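Local structure of beta-N-acetylhexosaminidase (Thermotoga neapolitana, 5BZA) at the interface of chains A and B. The protein hydrolyses N-acetyl-beta-D-glucosaminides as a thermostable family 3 glycoside hydrolase, probably releasing terminal non-reducing N-acetylhexosamine residues. Numbering follows the deposited sequence. Chains: chain A/B, Beta-N-acetylhexosaminidase.

Contact 1: the interface of chains A and B. Residues chain A 447-451, 453-454; chain B 78-79, 82-83, 129.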
# COMPACT_ATOMS: atom_id res chain seq x y z
N THR A 447 -10.85 -19.90 12.97
CA THR A 447 -10.64 -18.88 11.94
C THR A 447 -9.38 -19.12 11.12
O THR A 447 -9.29 -18.70 9.97
CB THR A 447 -10.57 -17.47 12.56
OG1 THR A 447 -9.48 -17.42 13.48
CG2 THR A 447 -11.91 -17.13 13.26
N HIS A 448 -8.39 -19.75 11.73
CA HIS A 448 -7.09 -20.01 11.12
C HIS A 448 -6.31 -18.73 10.85
O HIS A 448 -5.39 -18.74 10.05
CB HIS A 448 -7.22 -20.77 9.81
CG HIS A 448 -7.91 -22.08 9.95
ND1 HIS A 448 -9.25 -22.26 9.63
CD2 HIS A 448 -7.47 -23.28 10.39
CE1 HIS A 448 -9.58 -23.52 9.84
NE2 HIS A 448 -8.52 -24.15 10.30
N SER A 449 -6.72 -17.65 11.52
CA SER A 449 -6.10 -16.34 11.39
C SER A 449 -6.55 -15.35 12.48
O SER A 449 -7.68 -15.41 12.99
CB SER A 449 -6.41 -15.74 10.01
OG SER A 449 -5.86 -14.42 9.94
N THR A 450 -5.63 -14.46 12.86
CA THR A 450 -5.94 -13.35 13.75
C THR A 450 -6.34 -12.05 12.96
O THR A 450 -6.70 -11.04 13.57
CB THR A 450 -4.72 -13.01 14.64
OG1 THR A 450 -3.63 -12.56 13.83
CG2 THR A 450 -4.28 -14.26 15.53
N LYS A 451 -6.26 -12.06 11.63
CA LYS A 451 -6.46 -10.82 10.84
C LYS A 451 -7.92 -10.34 10.87
O LYS A 451 -8.84 -11.15 10.74
CB LYS A 451 -6.03 -11.01 9.38
CG LYS A 451 -4.53 -11.22 9.10
CD LYS A 451 -3.60 -10.23 9.78
CE LYS A 451 -2.21 -10.37 9.15
NZ LYS A 451 -1.04 -9.68 9.83
N ILE A 453 -10.10 -9.19 8.74
CA ILE A 453 -11.04 -9.75 7.76
C ILE A 453 -11.50 -11.17 8.18
O ILE A 453 -12.68 -11.52 7.99
CB ILE A 453 -10.41 -9.78 6.32
CG1 ILE A 453 -11.45 -10.18 5.25
CG2 ILE A 453 -9.15 -10.67 6.25
CD1 ILE A 453 -12.68 -9.25 5.19
N SER A 454 -10.60 -11.95 8.81
CA SER A 454 -10.97 -13.29 9.30
C SER A 454 -11.95 -13.23 10.47
O SER A 454 -12.91 -13.99 10.53
CB SER A 454 -9.70 -14.08 9.71
OG SER A 454 -9.06 -14.59 8.55
N PHE B 78 -3.23 -10.25 4.36
CA PHE B 78 -3.75 -11.57 4.02
C PHE B 78 -3.87 -12.39 5.32
O PHE B 78 -3.06 -12.23 6.22
CB PHE B 78 -2.81 -12.19 2.98
CG PHE B 78 -3.28 -13.48 2.40
CD1 PHE B 78 -4.45 -13.56 1.69
CD2 PHE B 78 -2.49 -14.62 2.52
CE1 PHE B 78 -4.86 -14.76 1.16
CE2 PHE B 78 -2.91 -15.83 1.99
CZ PHE B 78 -4.08 -15.90 1.29
N PRO B 79 -4.92 -13.22 5.43
CA PRO B 79 -5.04 -14.09 6.62
C PRO B 79 -3.77 -14.92 6.84
O PRO B 79 -3.37 -15.08 7.99
CB PRO B 79 -6.22 -15.01 6.27
CG PRO B 79 -7.06 -14.19 5.34
CD PRO B 79 -6.07 -13.37 4.52
N LEU B 82 -1.84 -20.45 6.81
CA LEU B 82 -2.66 -21.49 7.43
C LEU B 82 -4.10 -21.44 6.89
O LEU B 82 -4.66 -22.48 6.37
CB LEU B 82 -2.63 -21.34 8.95
CG LEU B 82 -3.27 -22.50 9.70
CD1 LEU B 82 -2.46 -23.81 9.51
CD2 LEU B 82 -3.43 -22.17 11.18
N ALA B 83 -4.68 -20.22 6.93
CA ALA B 83 -6.00 -20.01 6.35
C ALA B 83 -5.97 -20.38 4.89
O ALA B 83 -6.86 -21.10 4.44
CB ALA B 83 -6.45 -18.57 6.51
N LEU B 129 1.04 -20.35 12.13
CA LEU B 129 0.35 -19.52 11.14
C LEU B 129 1.10 -19.35 9.81
O LEU B 129 0.48 -19.16 8.76
CB LEU B 129 0.06 -18.10 11.70
CG LEU B 129 -1.25 -17.73 12.42
CD1 LEU B 129 -1.34 -16.24 12.66
CD2 LEU B 129 -2.44 -18.18 11.62
O HOH W 1 -2.98 -17.83 8.40
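A:His448 sets CB 3.8 Å from B:Ala83 CA, and neither flat ring of the patch makes the near contact: A:His448 touches through CB and not its imidazole, B:Phe78 through its backbone carbonyl, which faces A:Lys451. The puckered ring of B:Pro79 offers its CB and CG to chain A, where A:Ser454 OG lies 3.7 Å from CB and the A:Ile453 side chain crosses the ring obliquely, its CG2 methyl nearest CG. This is a loop-to-loop patch between two copies of a family 3 glycoside hydrolase. Chain A supplies the turn between strand 443-446 and helix 452-463, in its C-terminal domain; chain B supplies the stretch into helix 81-85, together with B:Leu129. At the middle, A:Ser449 OG donates to B:Pro79 O at 3.2 Å, arriving well off the carbonyl axis, at 106° from C=O, and slightly tilted from its plane. With OG anti to its own backbone N (chi1 176°), the hydroxyl also accepts A:Lys451 N at 2.9 Å, bracing the turn. An alanine here would probably leave B:Pro79 O without its direct partner from chain A and A:Lys451 N without its acceptor, freeing the turn to shift. Water 1 joins the two backbones beside this bond, 3.1 Å from A:His448 O and 2.8 Å from B:Pro79 O. It also pairs almost straight with B:Ala83 N, in the first turn of the short helix. B:Leu129 brings its CD2 methyl to 3.4 Å from A:His448 O. A:Lys451, bent at chi2 (-49°), lays CG and CE alongside B:Phe78 O, with CG at 3.4 Å.

Contact 2: the interface of chains A and B. Residues chain A 42, 46, 74, 106, 322, 325; chain B 73-77.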
# COMPACT_ATOMS: atom_id res chain seq x y z
N GLU A 42 -9.59 -1.81 6.34
CA GLU A 42 -9.22 -2.74 5.28
C GLU A 42 -10.15 -3.97 5.13
O GLU A 42 -10.37 -4.42 3.98
CB GLU A 42 -7.79 -3.21 5.45
CG GLU A 42 -7.34 -3.99 4.24
CD GLU A 42 -5.87 -4.29 4.29
OE1 GLU A 42 -5.44 -5.00 5.24
OE2 GLU A 42 -5.14 -3.83 3.38
N LEU A 46 -11.97 -4.89 1.52
CA LEU A 46 -11.74 -6.17 0.84
C LEU A 46 -13.06 -6.91 0.60
O LEU A 46 -13.31 -7.51 -0.47
CB LEU A 46 -10.75 -7.05 1.66
CG LEU A 46 -9.35 -6.45 1.84
CD1 LEU A 46 -8.42 -7.31 2.75
CD2 LEU A 46 -8.69 -6.25 0.47
N TYR A 74 -2.09 1.79 -0.27
CA TYR A 74 -1.38 0.90 -1.19
C TYR A 74 -0.47 1.61 -2.20
O TYR A 74 0.45 1.01 -2.70
CB TYR A 74 -2.40 0.03 -1.92
CG TYR A 74 -3.45 -0.48 -0.93
CD1 TYR A 74 -3.12 -1.48 0.01
CD2 TYR A 74 -4.73 0.07 -0.89
CE1 TYR A 74 -4.05 -1.90 0.93
CE2 TYR A 74 -5.67 -0.38 0.02
CZ TYR A 74 -5.31 -1.37 0.93
OH TYR A 74 -6.21 -1.84 1.85
N LEU A 106 -5.57 -3.86 -7.37
CA LEU A 106 -6.52 -3.97 -6.25
C LEU A 106 -7.98 -4.25 -6.67
O LEU A 106 -8.75 -4.83 -5.87
CB LEU A 106 -6.50 -2.68 -5.42
CG LEU A 106 -5.20 -2.25 -4.73
CD1 LEU A 106 -5.45 -0.85 -4.18
CD2 LEU A 106 -4.73 -3.21 -3.65
N SER A 322 -8.75 -7.70 -5.37
CA SER A 322 -8.19 -7.96 -4.05
C SER A 322 -9.23 -8.55 -3.08
O SER A 322 -8.87 -9.00 -1.99
CB SER A 322 -7.60 -6.67 -3.45
OG SER A 322 -8.60 -5.69 -3.15
N ILE A 325 -9.02 -11.94 -1.19
CA ILE A 325 -8.59 -12.07 0.17
C ILE A 325 -9.78 -12.32 1.08
O ILE A 325 -9.76 -13.25 1.88
CB ILE A 325 -7.82 -10.82 0.60
CG1 ILE A 325 -6.55 -10.72 -0.25
CG2 ILE A 325 -7.54 -10.88 2.10
CD1 ILE A 325 -5.67 -9.47 -0.03
N LYS B 73 3.20 -2.00 3.45
CA LYS B 73 1.86 -1.49 3.65
C LYS B 73 1.10 -1.45 2.32
O LYS B 73 -0.13 -1.37 2.31
CB LYS B 73 1.88 -0.11 4.27
CG LYS B 73 2.27 0.98 3.32
CD LYS B 73 2.07 2.28 4.03
CE LYS B 73 2.33 3.46 3.14
NZ LYS B 73 2.14 4.64 4.01
N TYR B 74 1.86 -1.46 1.22
CA TYR B 74 1.33 -1.43 -0.14
C TYR B 74 0.54 -2.66 -0.55
O TYR B 74 -0.40 -2.57 -1.36
CB TYR B 74 2.49 -1.23 -1.10
CG TYR B 74 3.42 -0.13 -0.59
CD1 TYR B 74 3.01 1.24 -0.64
CD2 TYR B 74 4.67 -0.44 -0.03
CE1 TYR B 74 3.84 2.23 -0.16
CE2 TYR B 74 5.51 0.57 0.43
CZ TYR B 74 5.09 1.89 0.37
OH TYR B 74 5.91 2.89 0.84
N VAL B 75 0.90 -3.82 0.03
CA VAL B 75 0.19 -5.05 -0.21
C VAL B 75 -0.92 -5.20 0.80
O VAL B 75 -0.69 -5.13 2.01
CB VAL B 75 1.12 -6.30 -0.10
CG1 VAL B 75 0.32 -7.58 -0.38
CG2 VAL B 75 2.25 -6.18 -1.08
N PRO B 76 -2.16 -5.39 0.33
CA PRO B 76 -3.21 -5.61 1.33
C PRO B 76 -2.95 -6.85 2.16
O PRO B 76 -2.44 -7.86 1.66
CB PRO B 76 -4.51 -5.76 0.52
CG PRO B 76 -4.11 -5.70 -0.94
CD PRO B 76 -2.64 -5.31 -1.06
N SER B 77 -3.30 -6.76 3.43
CA SER B 77 -3.12 -7.83 4.39
C SER B 77 -3.90 -9.13 4.08
O SER B 77 -5.06 -9.14 3.63
CB SER B 77 -3.51 -7.31 5.78
OG SER B 77 -3.28 -8.32 6.73
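Loop 73-77 of chain B runs into a groove of chain A formed by the start of helix 42-54, the loop bearing A:Tyr74, the last residue of helix 89-106 and the start of helix 324-331. B:Pro76 is the wedge. A:Leu106 CD2 comes to 3.7 Å from its CG, while A:Ile325 and A:Tyr74 each cross the proline at about a right angle, A:Ile325 CD1 meeting CB and A:Tyr74 CE1 approaching CA at 3.8 Å. The A:Tyr74 phenol ring has A:Leu106 CD2 over one face, offset toward the rim, and B:Tyr74 C in plane at its edge. The two copies of this tyrosine meet backbone to backbone, CA to CA at 3.7 Å, which places the two-fold axis close by. With CG beside its own backbone N and anti to the carbonyl carbon (chi1 -43°), the A:Tyr74 ring puts CD1 3.2 Å from B:Tyr74 O. Next to B:Pro76, B:Ser77 N makes weak hydrogen bonds to both carboxylate oxygens of A:Glu42, 3.3 Å to OE1 and 3.5 Å to OE2. The A:Ile325 CG2 methyl packs near B:Ser77 O. The carboxylate is steadied from within its own chain: the A:Tyr74 phenol OH donates to A:Glu42 OE2 at 2.7 Å, and OE2 receives it on its anti lone pair, away from OE1.

The centres of the C-alpha atoms of contact 1 and contact 2 are about 14 Å apart, and the two are joined through one continuous stretch of chain B: residues 73-77 belong to contact 2 and 78-79 to contact 1. On chain A the partners are far apart in sequence, the turn ahead of helix 452-463 in contact 1 and helices 42-54, 89-106 and 324-331 in contact 2. One loop thus spans the N-terminal and C-terminal parts of its neighbour. Two-fold symmetry repeats both contacts with the chains exchanged, so the pair may be a dimer in solution as well.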